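Local coordinates for putative GH105 family protein (Salmonella enterica subsp. enterica serovar Paratyphi A, PDB 3QWT) that is of unconfirmed function but, as a possible GH105 member with an alpha/alpha toroid fold, probably releases unsaturated uronic sugars from the ends of polysaccharide fragments by hydrolysis, at residues H289-T297 against G336-G344; A298-R309 against M368-R378. One frame throughout, in Å; residues are numbered along the deposited sequence.

Interaction 1 of 2, residues H289-T297 against G336-G344; sequences HSYLEASAT and GELLQTSFG
A buried polar contact joins Glu293, the N-cap of helix 294-309, to Gln340, Thr341 and Ser342 in the loop between helices 318-330 and 351-355. Two backbone N-H groups make the bonds across it. Ala294 N donates to Gln340 O at 2.8 Å. Ser342 N donates to Glu293 OE1 at 3.1 Å, with 158° at the hydrogen. Gln340 is the centre of an inverse gamma turn.

The Glu293 chain bends at chi2 (-75°), which folds its carboxylate back over the first turn of the helix. There OE2 takes Ala296 N on its syn lone pair at 2.6 Å. OE1 has three donors. Ser342 N lies on its anti side, Ser295 OG on its syn side, and Ser295 N above the carboxylate plane. The two oxygens thus receive four bonds, which fix the rotation of the group. These donors, together with the helix N-terminus, would be expected to stabilise a negative charge on it. Arg232 adds a second layer, donating to both Ser295 OG and Ser342 OG.

Van der Waals contacts flank the bonds. The methyl of Ala294 meets Leu338 CG at 3.8 Å and also rests near the Gln340 carbonyl. On the other flank, Ser342 CB comes to the edge of the Tyr291 ring, with Tyr291 OH 3.8 Å from Ser342 CB. Helix 363-377 closes in beside the loop, where Tyr364 touches Ser295 and Thr341.

Glu293 accepting from the N-H groups of Ser295 and Ala296 is a helix N-cap. Here the same carboxylate also ties a neighbouring interhelical loop to the start of a helix in the alpha/alpha toroid.

Interaction 2 of 2, residues A298-R309 against M368-R378; sequences AGFAYGILKAVR and MAMLCLTEYLR
Glu375 lies with its CB against the Tyr302 ring and its CG against Leu305, as a knob in the hole formed by Tyr302, Leu305, Lys306 and Arg309. Glu375 CG is 3.4 Å from Leu305 CB. CG stands opposite the backbone N, and a bend at chi2 (65°) turns the carboxylate toward Arg309. Arg309 grips it side-on in a salt bridge with two hydrogen bonds. Arg309 NE meets Glu375 OE2 at 2.7 Å, and Arg309 NH2 meets Glu375 OE1 at 2.8 Å. Both oxygens use their syn lone pairs. The two flat groups are nearly coplanar, 13° apart. A glycerol, probably from the crystallisation liquor, also bonds to Arg309 NH2 and Lys306 NZ.

Arg378 lies over one face of this guanidinium, its NE 3.2 Å from Arg309 CZ. The two guanidinium planes are tilted against each other, in an overlap of like charges. Each charge has an acid: Glu375 for Arg309, and Glu135 of the second subunit for Arg378. These acids would be expected to offset the repulsion.

Farther toward the N-termini the packing is close. Cys372 CB sits 3.1 Å from Ala298 O and also touches the methyl of Ala301. Leu371 CD2 lies over one face of the Tyr302 ring, offset toward its rim. Beyond the ring, Tyr302 OH bonds to Asp243, which also forms a salt bridge with Lys306. On the other flank, Leu305 CD1 reaches the edge of the Tyr376 ring.

The axes of segments 298-309 and 368-377 approach to 7.8 Å and cross at 27°, both running the same way. Small residues, Ala298, Ala301 and Cys372, lie where the backbones come close. This is the packing of same-direction neighbouring helices, separated in the chain by helices 318-330 and 351-355, as in an alpha/alpha toroid.

How the interactions relate
The centres of interactions 1 and 2 are about 16 Å apart, and both use helix 294-309. Interaction 1 takes its capped start, and interaction 2 takes the rest, against helix 363-377. The segments alternate along the chain: 289-297, 298-309, 336-344, then 368-378. Helix 318-330 lies between the second and third of these. The two contacts also touch directly. Ser295 O is 3.1 Å from the CE of selenomethionine Met368, and Leu338 CD2 packs on Ala369 CB. The loop of interaction 1 therefore borders both helices of interaction 2, joining one end of this helix pair to a connecting loop of the toroid.

Interaction 1 of 2, residues H289-T297 against G336-G344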
loop_
_atom_site.group_PDB
_atom_site.type_symbol
_atom_site.label_atom_id
_atom_site.label_comp_id
_atom_site.label_asym_id
_atom_site.label_seq_id
_atom_site.Cartn_x
_atom_site.Cartn_y
_atom_site.Cartn_z
ATOM N N HIS A 289 -51.821 -13.420 -24.573
ATOM C CA HIS A 289 -53.115 -12.759 -24.659
ATOM C C HIS A 289 -53.271 -11.595 -23.674
ATOM O O HIS A 289 -54.318 -10.934 -23.671
ATOM C CB HIS A 289 -54.266 -13.771 -24.525
ATOM C CG HIS A 289 -54.626 -14.113 -23.110
ATOM N ND1 HIS A 289 -54.864 -13.156 -22.145
ATOM C CD2 HIS A 289 -54.810 -15.310 -22.503
ATOM C CE1 HIS A 289 -55.165 -13.748 -21.003
ATOM N NE2 HIS A 289 -55.140 -15.056 -21.193
ATOM N N SER A 290 -52.248 -11.350 -22.843
ATOM C CA SER A 290 -52.246 -10.179 -21.969
ATOM C C SER A 290 -52.140 -9.020 -22.900
ATOM O O SER A 290 -51.606 -9.168 -23.994
ATOM C CB SER A 290 -51.007 -10.105 -21.061
ATOM O OG SER A 290 -50.449 -11.367 -20.801
ATOM N N TYR A 291 -52.604 -7.855 -22.473
ATOM C CA TYR A 291 -52.309 -6.671 -23.253
ATOM C C TYR A 291 -50.800 -6.416 -23.238
ATOM O O TYR A 291 -50.094 -6.816 -22.311
ATOM C CB TYR A 291 -53.116 -5.449 -22.788
ATOM C CG TYR A 291 -53.008 -5.036 -21.324
ATOM C CD1 TYR A 291 -51.924 -4.297 -20.865
ATOM C CD2 TYR A 291 -54.030 -5.323 -20.419
ATOM C CE1 TYR A 291 -51.841 -3.881 -19.537
ATOM C CE2 TYR A 291 -53.956 -4.916 -19.089
ATOM C CZ TYR A 291 -52.858 -4.197 -18.657
ATOM O OH TYR A 291 -52.773 -3.792 -17.348
ATOM N N LEU A 292 -50.304 -5.796 -24.298
ATOM C CA LEU A 292 -48.926 -5.352 -24.337
ATOM C C LEU A 292 -48.769 -4.186 -23.360
ATOM O O LEU A 292 -49.719 -3.448 -23.120
ATOM C CB LEU A 292 -48.576 -4.918 -25.757
ATOM C CG LEU A 292 -48.745 -6.031 -26.789
ATOM C CD1 LEU A 292 -48.643 -5.471 -28.181
ATOM C CD2 LEU A 292 -47.701 -7.110 -26.563
ATOM N N GLU A 293 -47.584 -4.024 -22.781
ATOM C CA GLU A 293 -47.383 -2.937 -21.841
ATOM C C GLU A 293 -46.096 -2.175 -22.159
ATOM O O GLU A 293 -44.982 -2.720 -22.114
ATOM C CB GLU A 293 -47.416 -3.466 -20.407
ATOM C CG GLU A 293 -47.761 -2.427 -19.351
ATOM C CD GLU A 293 -46.604 -1.479 -19.060
ATOM O OE1 GLU A 293 -46.834 -0.264 -18.917
ATOM O OE2 GLU A 293 -45.462 -1.952 -18.971
ATOM N N ALA A 294 -46.278 -0.903 -22.481
ATOM C CA ALA A 294 -45.216 -0.036 -22.970
ATOM C C ALA A 294 -44.113 0.332 -21.959
ATOM O O ALA A 294 -42.947 0.467 -22.330
ATOM C CB ALA A 294 -45.826 1.228 -23.569
ATOM N N SER A 295 -44.463 0.502 -20.693
ATOM C CA SER A 295 -43.472 1.000 -19.750
ATOM C C SER A 295 -42.473 -0.100 -19.399
ATOM O O SER A 295 -41.265 0.141 -19.337
ATOM C CB SER A 295 -44.122 1.594 -18.499
ATOM O OG SER A 295 -44.804 0.620 -17.728
ATOM N N ALA A 296 -42.981 -1.306 -19.169
ATOM C CA ALA A 296 -42.118 -2.475 -18.992
ATOM C C ALA A 296 -41.234 -2.614 -20.224
ATOM O O ALA A 296 -40.012 -2.730 -20.118
ATOM C CB ALA A 296 -42.956 -3.739 -18.788
ATOM N N THR A 297 -41.870 -2.593 -21.397
ATOM C CA THR A 297 -41.157 -2.638 -22.674
ATOM C C THR A 297 -40.012 -1.607 -22.716
ATOM O O THR A 297 -38.916 -1.909 -23.185
ATOM C CB THR A 297 -42.125 -2.429 -23.882
ATOM O OG1 THR A 297 -43.143 -3.438 -23.873
ATOM C CG2 THR A 297 -41.371 -2.515 -25.194
ATOM N N GLY A 336 -47.231 13.396 -26.657
ATOM C CA GLY A 336 -46.014 12.943 -26.002
ATOM C C GLY A 336 -46.229 11.902 -24.915
ATOM O O GLY A 336 -45.315 11.590 -24.166
ATOM N N GLU A 337 -47.442 11.368 -24.840
ATOM C CA GLU A 337 -47.834 10.429 -23.799
ATOM C C GLU A 337 -47.507 9.027 -24.245
ATOM O O GLU A 337 -47.869 8.627 -25.351
ATOM C CB GLU A 337 -49.341 10.539 -23.546
ATOM C CG GLU A 337 -49.960 9.406 -22.731
ATOM C CD GLU A 337 -51.470 9.573 -22.555
ATOM O OE1 GLU A 337 -52.066 10.376 -23.309
ATOM O OE2 GLU A 337 -52.060 8.913 -21.668
ATOM N N LEU A 338 -46.811 8.278 -23.396
ATOM C CA LEU A 338 -46.493 6.897 -23.724
ATOM C C LEU A 338 -47.769 6.093 -23.608
ATOM O O LEU A 338 -48.296 5.932 -22.512
ATOM C CB LEU A 338 -45.408 6.337 -22.796
ATOM C CG LEU A 338 -44.917 4.941 -23.193
ATOM C CD1 LEU A 338 -44.366 4.966 -24.599
ATOM C CD2 LEU A 338 -43.864 4.397 -22.216
ATOM N N LEU A 339 -48.264 5.588 -24.735
ATOM C CA LEU A 339 -49.623 5.042 -24.785
ATOM C C LEU A 339 -49.965 3.904 -23.808
ATOM O O LEU A 339 -50.679 4.128 -22.829
ATOM C CB LEU A 339 -50.034 4.696 -26.224
ATOM C CG LEU A 339 -50.258 5.948 -27.077
ATOM C CD1 LEU A 339 -50.607 5.599 -28.525
ATOM C CD2 LEU A 339 -51.325 6.843 -26.443
ATOM N N GLN A 340 -49.477 2.698 -24.062
ATOM C CA GLN A 340 -49.909 1.543 -23.274
ATOM C C GLN A 340 -49.235 1.401 -21.896
ATOM O O GLN A 340 -48.644 0.366 -21.590
ATOM C CB GLN A 340 -49.687 0.266 -24.074
ATOM C CG GLN A 340 -50.585 0.133 -25.262
ATOM C CD GLN A 340 -51.855 -0.618 -24.928
ATOM O OE1 GLN A 340 -51.826 -1.811 -24.620
ATOM N NE2 GLN A 340 -52.980 0.079 -24.982
ATOM N N THR A 341 -49.332 2.431 -21.065
ATOM C CA THR A 341 -48.815 2.362 -19.706
ATOM C C THR A 341 -49.875 1.825 -18.729
ATOM O O THR A 341 -51.018 2.276 -18.745
ATOM C CB THR A 341 -48.368 3.757 -19.225
ATOM O OG1 THR A 341 -47.397 4.298 -20.134
ATOM C CG2 THR A 341 -47.804 3.687 -17.804
ATOM N N SER A 342 -49.494 0.872 -17.878
ATOM C CA SER A 342 -50.381 0.360 -16.826
ATOM C C SER A 342 -50.158 1.110 -15.521
ATOM O O SER A 342 -49.035 1.503 -15.193
ATOM C CB SER A 342 -50.179 -1.147 -16.586
ATOM O OG SER A 342 -48.899 -1.436 -16.018
ATOM N N PHE A 343 -51.243 1.293 -14.782
ATOM C CA PHE A 343 -51.248 2.052 -13.544
ATOM C C PHE A 343 -50.503 1.279 -12.465
ATOM O O PHE A 343 -50.162 0.117 -12.660
ATOM C CB PHE A 343 -52.689 2.333 -13.120
ATOM C CG PHE A 343 -52.801 3.106 -11.845
ATOM C CD1 PHE A 343 -52.299 4.394 -11.757
ATOM C CD2 PHE A 343 -53.398 2.542 -10.727
ATOM C CE1 PHE A 343 -52.395 5.111 -10.576
ATOM C CE2 PHE A 343 -53.496 3.250 -9.545
ATOM C CZ PHE A 343 -52.998 4.542 -9.470
ATOM N N GLY A 344 -50.240 1.930 -11.336
ATOM C CA GLY A 344 -49.528 1.289 -10.245
ATOM C C GLY A 344 -50.089 -0.092 -9.991
ATOM O O GLY A 344 -51.313 -0.260 -9.910
#

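Interaction 2 of 2, residues A298-R309 against M368-R378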
loop_
_atom_site.group_PDB
_atom_site.type_symbol
_atom_site.label_atom_id
_atom_site.label_comp_id
_atom_site.label_asym_id
_atom_site.label_seq_id
_atom_site.Cartn_x
_atom_site.Cartn_y
_atom_site.Cartn_z
ATOM N N ALA A 298 -40.260 -0.399 -22.215
ATOM C CA ALA A 298 -39.240 0.643 -22.243
ATOM C C ALA A 298 -38.049 0.301 -21.342
ATOM O O ALA A 298 -36.896 0.539 -21.703
ATOM C CB ALA A 298 -39.831 1.995 -21.858
ATOM N N GLY A 299 -38.324 -0.260 -20.174
ATOM C CA GLY A 299 -37.252 -0.584 -19.246
ATOM C C GLY A 299 -36.404 -1.670 -19.870
ATOM O O GLY A 299 -35.174 -1.629 -19.824
ATOM N N PHE A 300 -37.088 -2.635 -20.478
ATOM C CA PHE A 300 -36.437 -3.730 -21.166
ATOM C C PHE A 300 -35.516 -3.194 -22.250
ATOM O O PHE A 300 -34.353 -3.569 -22.331
ATOM C CB PHE A 300 -37.491 -4.640 -21.771
ATOM C CG PHE A 300 -38.211 -5.480 -20.763
ATOM C CD1 PHE A 300 -37.579 -5.871 -19.592
ATOM C CD2 PHE A 300 -39.517 -5.892 -20.989
ATOM C CE1 PHE A 300 -38.239 -6.663 -18.665
ATOM C CE2 PHE A 300 -40.181 -6.685 -20.067
ATOM C CZ PHE A 300 -39.545 -7.066 -18.902
ATOM N N ALA A 301 -36.040 -2.293 -23.069
ATOM C CA ALA A 301 -35.246 -1.693 -24.124
ATOM C C ALA A 301 -33.987 -1.099 -23.522
ATOM O O ALA A 301 -32.880 -1.369 -23.982
ATOM C CB ALA A 301 -36.045 -0.622 -24.849
ATOM N N TYR A 302 -34.157 -0.296 -22.476
ATOM C CA TYR A 302 -33.016 0.342 -21.843
ATOM C C TYR A 302 -31.942 -0.666 -21.445
ATOM O O TYR A 302 -30.791 -0.566 -21.875
ATOM C CB TYR A 302 -33.446 1.140 -20.621
ATOM C CG TYR A 302 -32.264 1.657 -19.826
ATOM C CD1 TYR A 302 -31.559 2.777 -20.245
ATOM C CD2 TYR A 302 -31.846 1.016 -18.667
ATOM C CE1 TYR A 302 -30.474 3.246 -19.525
ATOM C CE2 TYR A 302 -30.768 1.475 -17.944
ATOM C CZ TYR A 302 -30.082 2.592 -18.373
ATOM O OH TYR A 302 -29.003 3.059 -17.648
ATOM N N GLY A 303 -32.331 -1.641 -20.633
ATOM C CA GLY A 303 -31.384 -2.598 -20.084
ATOM C C GLY A 303 -30.683 -3.402 -21.152
ATOM O O GLY A 303 -29.460 -3.582 -21.117
ATOM N N ILE A 304 -31.460 -3.899 -22.107
ATOM C CA ILE A 304 -30.899 -4.690 -23.184
ATOM C C ILE A 304 -29.907 -3.858 -23.984
ATOM O O ILE A 304 -28.824 -4.322 -24.319
ATOM C CB ILE A 304 -31.993 -5.267 -24.078
ATOM C CG1 ILE A 304 -32.868 -6.216 -23.258
ATOM C CG2 ILE A 304 -31.379 -5.995 -25.273
ATOM C CD1 ILE A 304 -34.072 -6.787 -24.016
ATOM N N LEU A 305 -30.261 -2.615 -24.263
ATOM C CA LEU A 305 -29.339 -1.717 -24.940
ATOM C C LEU A 305 -28.057 -1.549 -24.144
ATOM O O LEU A 305 -26.965 -1.665 -24.684
ATOM C CB LEU A 305 -29.980 -0.348 -25.137
ATOM C CG LEU A 305 -30.913 -0.197 -26.327
ATOM C CD1 LEU A 305 -31.624 1.159 -26.291
ATOM C CD2 LEU A 305 -30.112 -0.378 -27.604
ATOM N N LYS A 306 -28.197 -1.262 -22.855
ATOM C CA LYS A 306 -27.034 -0.970 -22.030
ATOM C C LYS A 306 -26.189 -2.227 -21.845
ATOM O O LYS A 306 -24.967 -2.168 -21.871
ATOM C CB LYS A 306 -27.447 -0.391 -20.678
ATOM C CG LYS A 306 -26.271 0.197 -19.899
ATOM C CD LYS A 306 -26.738 0.886 -18.635
ATOM C CE LYS A 306 -25.563 1.485 -17.875
ATOM N NZ LYS A 306 -26.035 2.579 -17.005
ATOM N N ALA A 307 -26.849 -3.367 -21.689
ATOM C CA ALA A 307 -26.135 -4.619 -21.515
ATOM C C ALA A 307 -25.367 -4.983 -22.790
ATOM O O ALA A 307 -24.319 -5.624 -22.732
ATOM C CB ALA A 307 -27.084 -5.729 -21.099
ATOM N N VAL A 308 -25.869 -4.566 -23.944
ATOM C CA VAL A 308 -25.114 -4.809 -25.161
ATOM C C VAL A 308 -23.931 -3.843 -25.178
ATOM O O VAL A 308 -22.775 -4.237 -25.384
ATOM C CB VAL A 308 -25.964 -4.647 -26.445
ATOM C CG1 VAL A 308 -25.062 -4.593 -27.672
ATOM C CG2 VAL A 308 -26.975 -5.794 -26.587
ATOM N N ARG A 309 -24.220 -2.570 -24.948
ATOM C CA ARG A 309 -23.162 -1.588 -24.947
ATOM C C ARG A 309 -22.010 -1.992 -24.017
ATOM O O ARG A 309 -20.842 -1.906 -24.403
ATOM C CB ARG A 309 -23.688 -0.221 -24.557
ATOM C CG ARG A 309 -22.571 0.685 -24.083
ATOM C CD ARG A 309 -22.998 2.116 -24.124
ATOM N NE ARG A 309 -23.967 2.446 -23.092
ATOM C CZ ARG A 309 -23.658 3.091 -21.968
ATOM N NH1 ARG A 309 -22.393 3.445 -21.733
ATOM N NH2 ARG A 309 -24.609 3.381 -21.083
HETATM N N MSE A 368 -39.466 6.111 -18.220
HETATM C CA MSE A 368 -38.863 4.922 -18.818
HETATM C C MSE A 368 -38.696 5.086 -20.332
HETATM O O MSE A 368 -37.678 4.695 -20.897
HETATM C CB MSE A 368 -39.640 3.667 -18.424
HETATM C CG MSE A 368 -39.479 3.373 -16.938
HETATM SE SE MSE A 368 -40.931 2.314 -16.208
HETATM C CE MSE A 368 -40.135 0.539 -16.470
ATOM N N ALA A 369 -39.668 5.713 -20.985
ATOM C CA ALA A 369 -39.471 6.048 -22.386
ATOM C C ALA A 369 -38.174 6.844 -22.556
ATOM O O ALA A 369 -37.394 6.583 -23.468
ATOM C CB ALA A 369 -40.658 6.815 -22.944
HETATM N N MSE A 370 -37.921 7.808 -21.679
HETATM C CA MSE A 370 -36.734 8.620 -21.899
HETATM C C MSE A 370 -35.471 7.900 -21.485
HETATM O O MSE A 370 -34.412 8.128 -22.057
HETATM C CB MSE A 370 -36.854 10.049 -21.324
HETATM C CG MSE A 370 -37.039 10.202 -19.827
HETATM SE SE MSE A 370 -37.667 12.043 -19.405
HETATM C CE MSE A 370 -39.548 11.637 -19.226
ATOM N N LEU A 371 -35.589 7.005 -20.513
ATOM C CA LEU A 371 -34.462 6.163 -20.148
ATOM C C LEU A 371 -33.979 5.422 -21.386
ATOM O O LEU A 371 -32.826 5.571 -21.800
ATOM C CB LEU A 371 -34.851 5.156 -19.058
ATOM C CG LEU A 371 -34.530 5.435 -17.590
ATOM C CD1 LEU A 371 -34.951 4.231 -16.773
ATOM C CD2 LEU A 371 -33.034 5.739 -17.373
ATOM N N CYS A 372 -34.868 4.624 -21.982
ATOM C CA CYS A 372 -34.476 3.782 -23.107
ATOM C C CYS A 372 -34.106 4.634 -24.310
ATOM O O CYS A 372 -33.199 4.290 -25.062
ATOM C CB CYS A 372 -35.572 2.769 -23.468
ATOM S SG CYS A 372 -37.126 3.451 -24.154
ATOM N N LEU A 373 -34.791 5.760 -24.482
ATOM C CA LEU A 373 -34.521 6.596 -25.640
ATOM C C LEU A 373 -33.169 7.296 -25.481
ATOM O O LEU A 373 -32.465 7.537 -26.470
ATOM C CB LEU A 373 -35.663 7.589 -25.921
ATOM C CG LEU A 373 -36.985 6.996 -26.419
ATOM C CD1 LEU A 373 -38.059 8.078 -26.543
ATOM C CD2 LEU A 373 -36.798 6.283 -27.741
ATOM N N THR A 374 -32.781 7.584 -24.242
ATOM C CA THR A 374 -31.477 8.210 -23.996
ATOM C C THR A 374 -30.325 7.256 -24.240
ATOM O O THR A 374 -29.298 7.625 -24.810
ATOM C CB THR A 374 -31.369 8.773 -22.585
ATOM O OG1 THR A 374 -32.357 9.793 -22.404
ATOM C CG2 THR A 374 -29.991 9.371 -22.370
ATOM N N GLU A 375 -30.489 6.017 -23.800
ATOM C CA GLU A 375 -29.497 5.004 -24.084
ATOM C C GLU A 375 -29.407 4.803 -25.607
ATOM O O GLU A 375 -28.320 4.598 -26.158
ATOM C CB GLU A 375 -29.828 3.708 -23.330
ATOM C CG GLU A 375 -28.919 2.523 -23.652
ATOM C CD GLU A 375 -27.459 2.706 -23.224
ATOM O OE1 GLU A 375 -27.208 3.322 -22.182
ATOM O OE2 GLU A 375 -26.553 2.204 -23.923
ATOM N N TYR A 376 -30.540 4.899 -26.295
ATOM C CA TYR A 376 -30.545 4.711 -27.743
ATOM C C TYR A 376 -29.806 5.847 -28.461
ATOM O O TYR A 376 -29.195 5.635 -29.518
ATOM C CB TYR A 376 -31.974 4.588 -28.262
ATOM C CG TYR A 376 -32.068 4.085 -29.693
ATOM C CD1 TYR A 376 -32.468 4.935 -30.726
ATOM C CD2 TYR A 376 -31.769 2.762 -30.009
ATOM C CE1 TYR A 376 -32.562 4.491 -32.018
ATOM C CE2 TYR A 376 -31.864 2.302 -31.319
ATOM C CZ TYR A 376 -32.261 3.177 -32.317
ATOM O OH TYR A 376 -32.362 2.749 -33.625
ATOM N N LEU A 377 -29.858 7.044 -27.872
ATOM C CA LEU A 377 -29.116 8.194 -28.381
ATOM C C LEU A 377 -27.613 7.951 -28.429
ATOM O O LEU A 377 -26.913 8.562 -29.233
ATOM C CB LEU A 377 -29.399 9.450 -27.549
ATOM C CG LEU A 377 -30.551 10.327 -28.067
ATOM C CD1 LEU A 377 -30.775 11.509 -27.146
ATOM C CD2 LEU A 377 -30.304 10.811 -29.497
ATOM N N ARG A 378 -27.108 7.073 -27.570
ATOM C CA ARG A 378 -25.674 6.776 -27.591
ATOM C C ARG A 378 -25.256 6.207 -28.940
ATOM O O ARG A 378 -24.124 6.399 -29.369
ATOM C CB ARG A 378 -25.262 5.843 -26.452
ATOM C CG ARG A 378 -25.277 6.507 -25.079
ATOM C CD ARG A 378 -24.728 5.559 -24.025
ATOM N NE ARG A 378 -23.274 5.432 -24.107
ATOM C CZ ARG A 378 -22.421 6.304 -23.570
ATOM N NH1 ARG A 378 -21.107 6.123 -23.680
ATOM N NH2 ARG A 378 -22.888 7.365 -22.921
#